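Local atomic coordinates of alternansucrase (Leuconostoc mesenteroides, PDB entry 6HVG), a protein that belongs to glycoside hydrolase family 70, combining a TIM-barrel-type domain and a bound calcium ion with repeats of the choline- and cell-wall-binding kind. Residues M829-G834 and K839-N844; G317-F322 and L348-A353; Q448-Y453 and D479-I484; T977-K982 and I987-M992. All blocks are in the same frame, centred on the assembly; numbering follows the deposited sequence.

Interaction 1: M829-G834 and K839-N844; sequences MYLEGG and KGTIYN
The side-chain amide of Asn844 lies over the ring of Tyr830 while it binds the backbone carbonyl of Met829. Asn844 holds CG anti to its own backbone N (chi1 -170°), a turn that sends the carboxamide across to 829-834. Its ND2 donates to Met829 O at 3.1 Å in an almost straight bond, with that oxygen close to the amide plane. Thr841 N reaches Met829 O as well, at 3.0 Å and from the opposite face of the carbonyl plane, so one oxygen is gripped from two sides. Above the Tyr830 ring, Asn844 ND2 stands 3.8 Å from CZ, displaced toward the rim, with ring and amide planes 73° apart. The flexible thioether of Met829, bent at chi2 and chi3, crosses Asn844 at about a right angle and brings CE to 3.8 Å from ND2. Next to these, Tyr830 and Gly840 make a single beta bridge, with Gly840 CA 3.6 Å from Tyr830 CD2, and Leu831 N donates to Lys839 O at 3.1 Å. Leu831 and the extended Lys839 run side by side in the same direction, methyl CD1 of Leu831 3.8 Å from CD of Lys839; the lysine thus offers carbon here, and on this exposed residue the charge probably stays toward solvent. Thr841 suits the start of a helix: its OG1, also bonded to Asp828 O, accepts weak bonds from Tyr843 N and Asn844 N. The loop joins helix 826-829, just after barrel strand 821-825, to helix 844-857, with Leu831 and Thr841 against Gln793 of helix 779-793 and Tyr843 on Pro808 of helix 807-814.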
loop_
_atom_site.group_PDB
_atom_site.type_symbol
_atom_site.label_atom_id
_atom_site.label_comp_id
_atom_site.label_asym_id
_atom_site.label_seq_id
_atom_site.Cartn_x
_atom_site.Cartn_y
_atom_site.Cartn_z
ATOM N N MET A 829 -10.541 22.171 -10.335
ATOM C CA MET A 829 -10.685 23.590 -10.660
ATOM C C MET A 829 -9.373 24.201 -11.164
ATOM O O MET A 829 -9.377 25.011 -12.090
ATOM C CB MET A 829 -11.162 24.360 -9.431
ATOM C CG MET A 829 -12.532 23.935 -8.923
ATOM S SD MET A 829 -13.841 24.418 -10.058
ATOM C CE MET A 829 -13.959 26.164 -9.667
ATOM N N TYR A 830 -8.262 23.827 -10.536
ATOM C CA TYR A 830 -6.941 24.277 -10.930
ATOM C C TYR A 830 -6.058 23.054 -11.099
ATOM O O TYR A 830 -6.420 21.959 -10.659
ATOM C CB TYR A 830 -6.390 25.261 -9.897
ATOM C CG TYR A 830 -7.274 26.479 -9.794
ATOM C CD1 TYR A 830 -8.343 26.512 -8.896
ATOM C CD2 TYR A 830 -7.095 27.581 -10.644
ATOM C CE1 TYR A 830 -9.179 27.615 -8.820
ATOM C CE2 TYR A 830 -7.939 28.687 -10.584
ATOM C CZ TYR A 830 -8.973 28.700 -9.670
ATOM O OH TYR A 830 -9.812 29.777 -9.587
ATOM N N LEU A 831 -4.916 23.214 -11.765
ATOM C CA LEU A 831 -4.040 22.079 -12.016
ATOM C C LEU A 831 -3.341 21.635 -10.738
ATOM O O LEU A 831 -2.877 22.473 -9.947
ATOM C CB LEU A 831 -3.007 22.430 -13.076
ATOM C CG LEU A 831 -3.549 22.669 -14.490
ATOM C CD1 LEU A 831 -2.407 23.081 -15.406
ATOM C CD2 LEU A 831 -4.285 21.451 -15.051
ATOM N N GLU A 832 -3.244 20.318 -10.561
ATOM C CA GLU A 832 -2.802 19.717 -9.291
ATOM C C GLU A 832 -1.343 19.900 -8.931
ATOM O O GLU A 832 -0.992 19.736 -7.767
ATOM C CB GLU A 832 -3.131 18.231 -9.264
ATOM C CG GLU A 832 -4.553 17.963 -8.808
ATOM C CD GLU A 832 -5.095 16.651 -9.314
ATOM O OE1 GLU A 832 -5.181 16.462 -10.532
ATOM O OE2 GLU A 832 -5.443 15.804 -8.490
ATOM N N GLY A 833 -0.502 20.239 -9.907
ATOM C CA GLY A 833 0.916 20.486 -9.669
ATOM C C GLY A 833 1.310 21.946 -9.822
ATOM O O GLY A 833 0.486 22.808 -10.107
ATOM N N GLY A 834 2.597 22.214 -9.635
ATOM C CA GLY A 834 3.121 23.545 -9.773
ATOM C C GLY A 834 2.585 24.417 -8.668
ATOM O O GLY A 834 2.351 23.963 -7.554
ATOM N N LYS A 839 -2.859 27.889 -12.785
ATOM C CA LYS A 839 -3.576 27.761 -14.024
ATOM C C LYS A 839 -4.855 26.973 -13.803
ATOM O O LYS A 839 -4.813 25.903 -13.243
ATOM C CB LYS A 839 -2.698 27.063 -15.067
ATOM C CG LYS A 839 -3.256 27.146 -16.486
ATOM C CD LYS A 839 -2.509 26.249 -17.458
ATOM C CE LYS A 839 -3.214 26.194 -18.803
ATOM N NZ LYS A 839 -2.617 25.146 -19.676
ATOM N N GLY A 840 -5.988 27.509 -14.255
ATOM C CA GLY A 840 -7.255 26.800 -14.189
ATOM C C GLY A 840 -7.240 25.575 -15.067
ATOM O O GLY A 840 -6.414 25.467 -15.963
ATOM N N THR A 841 -8.157 24.648 -14.792
ATOM C CA THR A 841 -8.343 23.449 -15.590
ATOM C C THR A 841 -9.361 23.733 -16.666
ATOM O O THR A 841 -10.048 24.757 -16.635
ATOM C CB THR A 841 -8.919 22.277 -14.759
ATOM O OG1 THR A 841 -10.243 22.597 -14.322
ATOM C CG2 THR A 841 -8.065 21.959 -13.561
ATOM N N ILE A 842 -9.489 22.806 -17.607
ATOM C CA ILE A 842 -10.483 22.965 -18.662
ATOM C C ILE A 842 -11.923 22.855 -18.129
ATOM O O ILE A 842 -12.875 23.376 -18.722
ATOM C CB ILE A 842 -10.255 21.998 -19.848
ATOM C CG1 ILE A 842 -10.392 20.533 -19.432
ATOM C CG2 ILE A 842 -8.890 22.241 -20.480
ATOM C CD1 ILE A 842 -10.524 19.591 -20.626
ATOM N N TYR A 843 -12.075 22.191 -16.994
ATOM C CA TYR A 843 -13.385 22.014 -16.393
ATOM C C TYR A 843 -13.873 23.265 -15.642
ATOM O O TYR A 843 -15.077 23.417 -15.416
ATOM C CB TYR A 843 -13.374 20.803 -15.462
ATOM C CG TYR A 843 -12.720 19.551 -16.038
ATOM C CD1 TYR A 843 -13.225 18.921 -17.171
ATOM C CD2 TYR A 843 -11.604 18.986 -15.427
ATOM C CE1 TYR A 843 -12.634 17.764 -17.669
ATOM C CE2 TYR A 843 -11.016 17.841 -15.928
ATOM C CZ TYR A 843 -11.543 17.239 -17.046
ATOM O OH TYR A 843 -10.957 16.103 -17.516
ATOM N N ASN A 844 -12.953 24.153 -15.271
ATOM C CA ASN A 844 -13.274 25.314 -14.443
ATOM C C ASN A 844 -14.535 26.119 -14.838
ATOM O O ASN A 844 -15.377 26.416 -13.984
ATOM C CB ASN A 844 -12.069 26.251 -14.344
ATOM C CG ASN A 844 -12.265 27.334 -13.302
ATOM O OD1 ASN A 844 -13.139 28.197 -13.440
ATOM N ND2 ASN A 844 -11.432 27.313 -12.257
#

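Interaction 2: G317-F322 and L348-A353; sequences GNTFYF and LRKNYA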
loop_
_atom_site.group_PDB
_atom_site.type_symbol
_atom_site.label_atom_id
_atom_site.label_comp_id
_atom_site.label_asym_id
_atom_site.label_seq_id
_atom_site.Cartn_x
_atom_site.Cartn_y
_atom_site.Cartn_z
ATOM N N GLY A 317 12.354 -35.215 -11.599
ATOM C CA GLY A 317 13.451 -34.964 -10.641
ATOM C C GLY A 317 13.742 -36.091 -9.651
ATOM O O GLY A 317 14.562 -35.908 -8.759
ATOM N N ASN A 318 13.075 -37.239 -9.821
ATOM C CA ASN A 318 13.279 -38.421 -9.005
ATOM C C ASN A 318 14.476 -39.204 -9.474
ATOM O O ASN A 318 14.672 -39.412 -10.675
ATOM C CB ASN A 318 12.094 -39.381 -9.114
ATOM C CG ASN A 318 10.815 -38.781 -8.610
ATOM O OD1 ASN A 318 9.923 -38.522 -9.387
ATOM N ND2 ASN A 318 10.723 -38.551 -7.304
ATOM N N THR A 319 15.248 -39.697 -8.525
ATOM C CA THR A 319 16.401 -40.505 -8.846
ATOM C C THR A 319 16.058 -41.961 -8.607
ATOM O O THR A 319 15.355 -42.274 -7.651
ATOM C CB THR A 319 17.626 -40.071 -8.036
ATOM O OG1 THR A 319 17.785 -38.647 -8.156
ATOM C CG2 THR A 319 18.884 -40.781 -8.551
ATOM N N PHE A 320 16.507 -42.832 -9.510
ATOM C CA PHE A 320 16.330 -44.281 -9.379
ATOM C C PHE A 320 17.712 -44.894 -9.452
ATOM O O PHE A 320 18.670 -44.209 -9.795
ATOM C CB PHE A 320 15.482 -44.872 -10.526
ATOM C CG PHE A 320 14.122 -44.267 -10.649
ATOM C CD1 PHE A 320 13.004 -44.936 -10.171
ATOM C CD2 PHE A 320 13.963 -42.998 -11.210
ATOM C CE1 PHE A 320 11.751 -44.342 -10.244
ATOM C CE2 PHE A 320 12.710 -42.410 -11.307
ATOM C CZ PHE A 320 11.601 -43.079 -10.815
ATOM N N TYR A 321 17.805 -46.175 -9.136
ATOM C CA TYR A 321 19.019 -46.937 -9.398
ATOM C C TYR A 321 18.630 -48.126 -10.236
ATOM O O TYR A 321 17.634 -48.776 -9.957
ATOM C CB TYR A 321 19.712 -47.420 -8.102
ATOM C CG TYR A 321 20.989 -48.172 -8.397
ATOM C CD1 TYR A 321 22.197 -47.497 -8.553
ATOM C CD2 TYR A 321 20.974 -49.553 -8.574
ATOM C CE1 TYR A 321 23.367 -48.173 -8.871
ATOM C CE2 TYR A 321 22.139 -50.244 -8.881
ATOM C CZ TYR A 321 23.334 -49.550 -9.028
ATOM O OH TYR A 321 24.475 -50.246 -9.347
ATOM N N PHE A 322 19.420 -48.423 -11.260
ATOM C CA PHE A 322 19.094 -49.516 -12.162
ATOM C C PHE A 322 20.220 -50.534 -12.177
ATOM O O PHE A 322 21.376 -50.167 -12.365
ATOM C CB PHE A 322 18.840 -48.977 -13.577
ATOM C CG PHE A 322 17.640 -48.069 -13.681
ATOM C CD1 PHE A 322 16.360 -48.592 -13.788
ATOM C CD2 PHE A 322 17.788 -46.686 -13.683
ATOM C CE1 PHE A 322 15.253 -47.761 -13.884
ATOM C CE2 PHE A 322 16.682 -45.851 -13.781
ATOM C CZ PHE A 322 15.415 -46.388 -13.905
ATOM N N LEU A 348 14.868 -42.434 -4.783
ATOM C CA LEU A 348 15.949 -42.253 -3.831
ATOM C C LEU A 348 15.531 -41.175 -2.834
ATOM O O LEU A 348 15.109 -40.088 -3.224
ATOM C CB LEU A 348 17.220 -41.834 -4.565
ATOM C CG LEU A 348 18.436 -41.509 -3.701
ATOM C CD1 LEU A 348 18.933 -42.754 -3.003
ATOM C CD2 LEU A 348 19.540 -40.873 -4.532
ATOM N N ARG A 349 15.644 -41.487 -1.548
ATOM C CA ARG A 349 15.196 -40.576 -0.488
ATOM C C ARG A 349 16.386 -39.875 0.156
ATOM O O ARG A 349 17.265 -40.511 0.755
ATOM C CB ARG A 349 14.395 -41.342 0.561
ATOM C CG ARG A 349 13.326 -42.235 -0.036
ATOM C CD ARG A 349 12.386 -41.419 -0.913
ATOM N NE ARG A 349 11.822 -40.299 -0.154
ATOM C CZ ARG A 349 10.599 -40.251 0.369
ATOM N NH1 ARG A 349 9.741 -41.243 0.215
ATOM N NH2 ARG A 349 10.214 -39.176 1.046
ATOM N N LYS A 350 16.416 -38.565 0.005
ATOM C CA LYS A 350 17.456 -37.753 0.552
ATOM C C LYS A 350 16.879 -36.939 1.689
ATOM O O LYS A 350 15.696 -36.656 1.711
ATOM C CB LYS A 350 18.014 -36.835 -0.535
ATOM C CG LYS A 350 18.537 -37.561 -1.774
ATOM C CD LYS A 350 19.214 -36.578 -2.713
ATOM C CE LYS A 350 19.565 -37.222 -4.035
ATOM N NZ LYS A 350 19.829 -36.168 -5.049
ATOM N N ASN A 351 17.747 -36.569 2.626
ATOM C CA ASN A 351 17.385 -35.903 3.879
ATOM C C ASN A 351 16.261 -36.640 4.592
ATOM O O ASN A 351 15.264 -36.058 4.979
ATOM C CB ASN A 351 17.042 -34.443 3.645
ATOM C CG ASN A 351 16.964 -33.643 4.942
ATOM O OD1 ASN A 351 17.772 -33.847 5.891
ATOM N ND2 ASN A 351 16.016 -32.712 4.997
ATOM N N TYR A 352 16.472 -37.940 4.786
ATOM C CA TYR A 352 15.458 -38.852 5.316
ATOM C C TYR A 352 16.065 -39.597 6.509
ATOM O O TYR A 352 17.090 -40.265 6.374
ATOM C CB TYR A 352 15.052 -39.852 4.222
ATOM C CG TYR A 352 13.820 -40.685 4.506
ATOM C CD1 TYR A 352 13.882 -41.817 5.326
ATOM C CD2 TYR A 352 12.607 -40.380 3.925
ATOM C CE1 TYR A 352 12.753 -42.600 5.584
ATOM C CE2 TYR A 352 11.477 -41.160 4.173
ATOM C CZ TYR A 352 11.552 -42.274 5.006
ATOM O OH TYR A 352 10.432 -43.057 5.247
ATOM N N ALA A 353 15.421 -39.475 7.661
ATOM C CA ALA A 353 15.841 -40.190 8.853
ATOM C C ALA A 353 14.945 -41.379 9.095
ATOM O O ALA A 353 13.750 -41.289 8.936
ATOM C CB ALA A 353 15.791 -39.257 10.057
#
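Thr319 and Leu348 meet through one backbone bond and a small patch of carbon. Leu348 N donates to Thr319 O at 2.9 Å (N-H...O 156°), the donor tilted 25° from the carbonyl plane. Their side chains leave the two backbones side by side and in the same direction, with Thr319 CB 3.9 Å from Leu348 CB. Leucine sets CG anti to the backbone N (chi1 176°), and its CD2 branch then lies 4.1 Å from Thr319 CG2; threonine turns its methyl, rather than its hydroxyl, to that branch. Lys350 NZ approaches Thr319 OG1 no closer than 4.5 Å. One shell further out, Phe311 of strand 310-313 touches both Thr319 and Leu348, and Tyr340 and Leu342 of strand 338-342 also pack on Leu348. Backbone pairing fixes each partner: Phe320 bonds to Ser312, and Arg349 to Tyr341. Beyond Lys350, Asn351 has a positive phi, which asparagine tolerates well, and with Tyr352 it faces Phe363 in a G1 beta bulge at the start of strand 352-355. The two segments come from successive repeats of the cell-wall- and choline-binding kind. Because the bond is between main-chain atoms and the rest is a small, partly exposed aliphatic patch, the junction probably depends little on side-chain polarity and draws support from the aromatic and aliphatic residues around it.

Interaction 3: Q448-Y453 and D479-I484; sequences QTQANY and DAAFVI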
loop_
_atom_site.group_PDB
_atom_site.type_symbol
_atom_site.label_atom_id
_atom_site.label_comp_id
_atom_site.label_asym_id
_atom_site.label_seq_id
_atom_site.Cartn_x
_atom_site.Cartn_y
_atom_site.Cartn_z
ATOM N N GLN A 448 29.763 -17.188 12.834
ATOM C CA GLN A 448 29.392 -16.739 11.491
ATOM C C GLN A 448 29.603 -15.241 11.343
ATOM O O GLN A 448 30.246 -14.798 10.407
ATOM C CB GLN A 448 27.918 -17.065 11.214
ATOM C CG GLN A 448 27.430 -16.781 9.803
ATOM C CD GLN A 448 28.150 -17.587 8.743
ATOM O OE1 GLN A 448 27.725 -18.696 8.386
ATOM N NE2 GLN A 448 29.268 -17.066 8.269
ATOM N N THR A 449 29.079 -14.463 12.291
ATOM C CA THR A 449 29.264 -13.036 12.279
ATOM C C THR A 449 30.734 -12.690 12.401
ATOM O O THR A 449 31.228 -11.809 11.713
ATOM C CB THR A 449 28.511 -12.364 13.425
ATOM O OG1 THR A 449 27.145 -12.760 13.402
ATOM C CG2 THR A 449 28.566 -10.835 13.275
ATOM N N GLN A 450 31.451 -13.373 13.281
ATOM C CA GLN A 450 32.884 -13.113 13.428
ATOM C C GLN A 450 33.602 -13.320 12.107
ATOM O O GLN A 450 34.421 -12.504 11.722
ATOM C CB GLN A 450 33.507 -14.012 14.508
ATOM C CG GLN A 450 34.991 -13.765 14.744
ATOM C CD GLN A 450 35.473 -14.276 16.069
ATOM O OE1 GLN A 450 34.723 -14.918 16.808
ATOM N NE2 GLN A 450 36.753 -14.053 16.371
ATOM N N ALA A 451 33.309 -14.432 11.440
ATOM C CA ALA A 451 33.968 -14.758 10.179
ATOM C C ALA A 451 33.614 -13.742 9.101
ATOM O O ALA A 451 34.457 -13.399 8.256
ATOM C CB ALA A 451 33.610 -16.159 9.725
ATOM N N ASN A 452 32.368 -13.273 9.120
ATOM C CA ASN A 452 31.927 -12.285 8.135
ATOM C C ASN A 452 32.594 -10.930 8.369
ATOM O O ASN A 452 33.033 -10.288 7.418
ATOM C CB ASN A 452 30.406 -12.141 8.135
ATOM C CG ASN A 452 29.701 -13.340 7.528
ATOM O OD1 ASN A 452 30.295 -14.128 6.814
ATOM N ND2 ASN A 452 28.420 -13.463 7.793
ATOM N N TYR A 453 32.681 -10.516 9.628
ATOM C CA TYR A 453 33.386 -9.298 9.991
ATOM C C TYR A 453 34.819 -9.348 9.488
ATOM O O TYR A 453 35.278 -8.408 8.869
ATOM C CB TYR A 453 33.382 -9.100 11.506
ATOM C CG TYR A 453 34.406 -8.105 12.021
ATOM C CD1 TYR A 453 34.130 -6.746 12.072
ATOM C CD2 TYR A 453 35.635 -8.523 12.470
ATOM C CE1 TYR A 453 35.059 -5.837 12.557
ATOM C CE2 TYR A 453 36.581 -7.625 12.955
ATOM C CZ TYR A 453 36.291 -6.287 13.005
ATOM O OH TYR A 453 37.249 -5.429 13.484
ATOM N N ASP A 479 42.651 -14.892 16.478
ATOM C CA ASP A 479 43.982 -14.456 16.013
ATOM C C ASP A 479 43.831 -13.491 14.828
ATOM O O ASP A 479 44.531 -12.483 14.744
ATOM C CB ASP A 479 44.844 -15.653 15.577
ATOM C CG ASP A 479 45.387 -16.452 16.742
ATOM O OD1 ASP A 479 45.267 -16.001 17.897
ATOM O OD2 ASP A 479 45.946 -17.555 16.505
ATOM N N ALA A 480 42.915 -13.815 13.913
ATOM C CA ALA A 480 42.648 -12.989 12.744
ATOM C C ALA A 480 41.992 -11.666 13.117
ATOM O O ALA A 480 42.219 -10.664 12.452
ATOM C CB ALA A 480 41.780 -13.741 11.749
ATOM N N ALA A 481 41.203 -11.658 14.181
ATOM C CA ALA A 481 40.615 -10.419 14.683
ATOM C C ALA A 481 41.680 -9.455 15.166
ATOM O O ALA A 481 41.559 -8.264 14.969
ATOM C CB ALA A 481 39.619 -10.724 15.791
ATOM N N PHE A 482 42.728 -9.984 15.790
ATOM C CA PHE A 482 43.789 -9.149 16.346
ATOM C C PHE A 482 44.699 -8.548 15.279
ATOM O O PHE A 482 45.067 -7.385 15.399
ATOM C CB PHE A 482 44.604 -9.905 17.385
ATOM C CG PHE A 482 45.565 -9.031 18.135
ATOM C CD1 PHE A 482 45.106 -8.092 19.059
ATOM C CD2 PHE A 482 46.941 -9.128 17.908
ATOM C CE1 PHE A 482 46.001 -7.277 19.751
ATOM C CE2 PHE A 482 47.838 -8.316 18.589
ATOM C CZ PHE A 482 47.366 -7.389 19.510
ATOM N N VAL A 483 45.013 -9.296 14.219
ATOM C CA VAL A 483 45.778 -8.704 13.115
ATOM C C VAL A 483 44.951 -7.602 12.437
ATOM O O VAL A 483 45.508 -6.611 11.990
ATOM C CB VAL A 483 46.328 -9.723 12.070
ATOM C CG1 VAL A 483 47.097 -10.814 12.760
ATOM C CG2 VAL A 483 45.236 -10.329 11.227
ATOM N N ILE A 484 43.627 -7.751 12.394
ATOM C CA ILE A 484 42.737 -6.679 11.929
ATOM C C ILE A 484 42.721 -5.510 12.907
ATOM O O ILE A 484 42.709 -4.354 12.480
ATOM C CB ILE A 484 41.282 -7.169 11.714
ATOM C CG1 ILE A 484 41.212 -8.215 10.591
ATOM C CG2 ILE A 484 40.347 -6.010 11.386
ATOM C CD1 ILE A 484 41.422 -7.663 9.195
#
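Tyr453 and Ile484 carry the contact between two helices whose backbones, over these segments, stay well apart, the nearest pair of CA atoms, those of Gln450 and Ala481, being 8.3 Å from each other. A long side chain is needed to span that gap, and tyrosine does so with CG anti to the backbone N (chi1 163°), which stretches the ring out from helix 447-462 until its OH lies 3.8 Å from Ile484 CG2. The two side chains slide past each other in opposite directions. Ile484 has CG1 beside its backbone N (chi1 -64°) and CG2 anti to it, and this second branch is the one that touches. Gln450 reaches across as well, its NE2 coming within 4.4 Å of Ala481 CB; the small alanine side chain lets the amide lie close to this helix. That amide finds its polar partners nearer the start of helix 474-495, OE1 accepting from Gln474 NE2 and NE2 donating to Asn478 OD1. Trp444 meets the Tyr453 ring and also touches Gln450 and Ala481, while Leu454 packs on Ala481 and Met457 on Ile484. Across the pair itself the attraction is therefore dispersion between buried groups, without direction of its own; the directional bonds come from the Gln450 amide, which probably helps to fix the relative position of the helices, and the two bonds satisfy a buried amide.

Interaction 4: T977-K982 and I987-M992; sequences TNTFVK and IINYEM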
loop_
_atom_site.group_PDB
_atom_site.type_symbol
_atom_site.label_atom_id
_atom_site.label_comp_id
_atom_site.label_asym_id
_atom_site.label_seq_id
_atom_site.Cartn_x
_atom_site.Cartn_y
_atom_site.Cartn_z
ATOM N N THR A 977 -33.462 15.548 -33.052
ATOM C CA THR A 977 -33.075 16.826 -33.618
ATOM C C THR A 977 -33.967 17.889 -32.988
ATOM O O THR A 977 -35.169 17.675 -32.804
ATOM C CB THR A 977 -33.169 16.773 -35.160
ATOM O OG1 THR A 977 -32.265 17.733 -35.718
ATOM C CG2 THR A 977 -34.619 16.993 -35.665
ATOM N N ASN A 978 -33.380 19.018 -32.619
ATOM C CA ASN A 978 -34.136 20.096 -31.986
ATOM C C ASN A 978 -33.857 21.426 -32.662
ATOM O O ASN A 978 -32.722 21.701 -33.074
ATOM C CB ASN A 978 -33.797 20.201 -30.486
ATOM C CG ASN A 978 -34.183 18.961 -29.691
ATOM O OD1 ASN A 978 -35.278 18.890 -29.100
ATOM N ND2 ASN A 978 -33.283 17.967 -29.664
ATOM N N THR A 979 -34.897 22.244 -32.763
ATOM C CA THR A 979 -34.749 23.598 -33.246
ATOM C C THR A 979 -35.183 24.555 -32.115
ATOM O O THR A 979 -36.370 24.717 -31.835
ATOM C CB THR A 979 -35.536 23.821 -34.560
ATOM O OG1 THR A 979 -36.940 23.800 -34.303
ATOM C CG2 THR A 979 -35.207 22.732 -35.609
ATOM N N PHE A 980 -34.196 25.143 -31.439
ATOM C CA PHE A 980 -34.442 26.025 -30.298
ATOM C C PHE A 980 -34.364 27.448 -30.768
ATOM O O PHE A 980 -33.603 27.755 -31.705
ATOM C CB PHE A 980 -33.372 25.866 -29.218
ATOM C CG PHE A 980 -33.268 24.481 -28.648
ATOM C CD1 PHE A 980 -34.393 23.814 -28.184
ATOM C CD2 PHE A 980 -32.035 23.865 -28.541
ATOM C CE1 PHE A 980 -34.280 22.556 -27.644
ATOM C CE2 PHE A 980 -31.915 22.612 -28.004
ATOM C CZ PHE A 980 -33.040 21.953 -27.555
ATOM N N VAL A 981 -35.108 28.325 -30.114
ATOM C CA VAL A 981 -35.018 29.728 -30.449
ATOM C C VAL A 981 -34.464 30.491 -29.257
ATOM O O VAL A 981 -34.882 30.275 -28.140
ATOM C CB VAL A 981 -36.372 30.326 -30.957
ATOM C CG1 VAL A 981 -37.046 29.376 -31.944
ATOM C CG2 VAL A 981 -37.325 30.650 -29.810
ATOM N N LYS A 982 -33.509 31.375 -29.510
ATOM C CA LYS A 982 -33.075 32.350 -28.527
ATOM C C LYS A 982 -34.199 33.325 -28.223
ATOM O O LYS A 982 -35.057 33.560 -29.061
ATOM C CB LYS A 982 -31.894 33.130 -29.069
ATOM C CG LYS A 982 -30.590 32.365 -29.216
ATOM C CD LYS A 982 -29.403 33.315 -29.299
ATOM C CE LYS A 982 -28.075 32.592 -29.446
ATOM N NZ LYS A 982 -26.941 33.528 -29.230
ATOM N N ILE A 987 -32.544 31.554 -34.169
ATOM C CA ILE A 987 -32.873 30.122 -34.129
ATOM C C ILE A 987 -31.589 29.284 -34.027
ATOM O O ILE A 987 -30.628 29.522 -34.749
ATOM C CB ILE A 987 -33.640 29.700 -35.407
ATOM C CG1 ILE A 987 -35.022 30.384 -35.442
ATOM C CG2 ILE A 987 -33.762 28.173 -35.515
ATOM C CD1 ILE A 987 -35.809 30.168 -36.728
ATOM N N ILE A 988 -31.602 28.282 -33.151
ATOM C CA ILE A 988 -30.442 27.403 -32.913
ATOM C C ILE A 988 -30.776 25.923 -33.186
ATOM O O ILE A 988 -31.858 25.442 -32.790
ATOM C CB ILE A 988 -29.979 27.520 -31.435
ATOM C CG1 ILE A 988 -29.652 28.975 -31.060
ATOM C CG2 ILE A 988 -28.804 26.588 -31.157
ATOM C CD1 ILE A 988 -28.328 29.468 -31.587
ATOM N N ASN A 989 -29.838 25.194 -33.801
ATOM C CA ASN A 989 -30.018 23.767 -34.064
ATOM C C ASN A 989 -29.144 22.919 -33.168
ATOM O O ASN A 989 -27.944 23.156 -33.084
ATOM C CB ASN A 989 -29.627 23.406 -35.488
ATOM C CG ASN A 989 -30.566 23.967 -36.537
ATOM O OD1 ASN A 989 -31.788 24.109 -36.348
ATOM N ND2 ASN A 989 -29.992 24.254 -37.683
ATOM N N TYR A 990 -29.716 21.876 -32.565
ATOM C CA TYR A 990 -28.992 21.056 -31.571
ATOM C C TYR A 990 -29.477 19.603 -31.553
ATOM O O TYR A 990 -30.667 19.331 -31.387
ATOM C CB TYR A 990 -29.148 21.664 -30.174
ATOM C CG TYR A 990 -28.301 21.019 -29.098
ATOM C CD1 TYR A 990 -26.946 21.287 -28.999
ATOM C CD2 TYR A 990 -28.876 20.154 -28.156
ATOM C CE1 TYR A 990 -26.189 20.706 -27.994
ATOM C CE2 TYR A 990 -28.118 19.569 -27.149
ATOM C CZ TYR A 990 -26.780 19.847 -27.070
ATOM O OH TYR A 990 -26.046 19.276 -26.073
ATOM N N GLU A 991 -28.540 18.673 -31.689
ATOM C CA GLU A 991 -28.862 17.251 -31.680
ATOM C C GLU A 991 -28.606 16.631 -30.294
ATOM O O GLU A 991 -27.567 16.885 -29.690
ATOM C CB GLU A 991 -28.023 16.529 -32.752
ATOM C CG GLU A 991 -28.611 15.201 -33.236
ATOM C CD GLU A 991 -27.636 14.344 -34.040
ATOM O OE1 GLU A 991 -26.711 14.906 -34.663
ATOM O OE2 GLU A 991 -27.812 13.099 -34.060
ATOM N N MET A 992 -29.553 15.823 -29.801
ATOM C CA MET A 992 -29.318 14.944 -28.637
ATOM C C MET A 992 -28.381 13.809 -29.058
ATOM O O MET A 992 -28.803 12.735 -29.506
ATOM C CB MET A 992 -30.618 14.355 -28.078
ATOM C CG MET A 992 -31.535 15.341 -27.373
ATOM S SD MET A 992 -31.013 15.835 -25.705
ATOM C CE MET A 992 -31.374 14.320 -24.792
#
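Asn978 and Tyr990, and beyond them Phe980 and Ile988, are the hydrogen-bonded pairs of two antiparallel strands, each pair exchanging two backbone bonds. Asn978 N meets Tyr990 O at 3.0 Å, and Tyr990 N returns to Asn978 O at 3.1 Å. Among side-chain polar links, Asn978 ND2 adds a weak bond to Tyr990 O at 3.4 Å, while its stronger partner is His975 O, just before the strand. Tyr990 OH bonds to Ser947 O. Apolar contacts gather on the face that holds Asn978, Phe980, Ile988 and Tyr990: Phe980 CE2 is 3.6 Å from Tyr990 CB, and Asn978 CB lies over one face of the phenyl ring. Lys982, extended beyond CG, lays CE 3.8 Å from Ile988 CD1. The face with Thr979, Val981, Ile987 and Asn989 is exposed; Thr979 and Asn989 suit the solvent, and beta-branched Val981 and Ile987 suit an extended strand. There Thr979 CG2 stands 3.8 Å from Asn989 OD1, and Val981 CG1 4.2 Å from Ile987 CG1. Trp1007 meets the Phe980 ring edge-to-face, and Pro962 and Leu964 also touch Phe980. The two strands, 147° apart in direction and joined by a short turn, form a twisted beta hairpin at the edge of a large antiparallel sheet, next to strand 962-965.

In the fold
Interaction 3 is the fully buried contact of the four; interactions 1 and 4 are partly buried, and interaction 2 lies at the surface. No two of them share a segment. Interactions 1, 3 and 4 fall in the family 70 region, interaction 2 in the repeats. Each place has its own chemistry: a loop by the barrel uses a shared carbonyl and an amide, two helices pack carbon and bury an amide satisfied within the second helix, a hairpin relies on regular backbone pairing, and the repeat junction on one backbone bond. Interactions 1 and 4 are closest, about 16 Å between nearest atoms; interactions 3 and 4 are farthest, about 90 Å between centres.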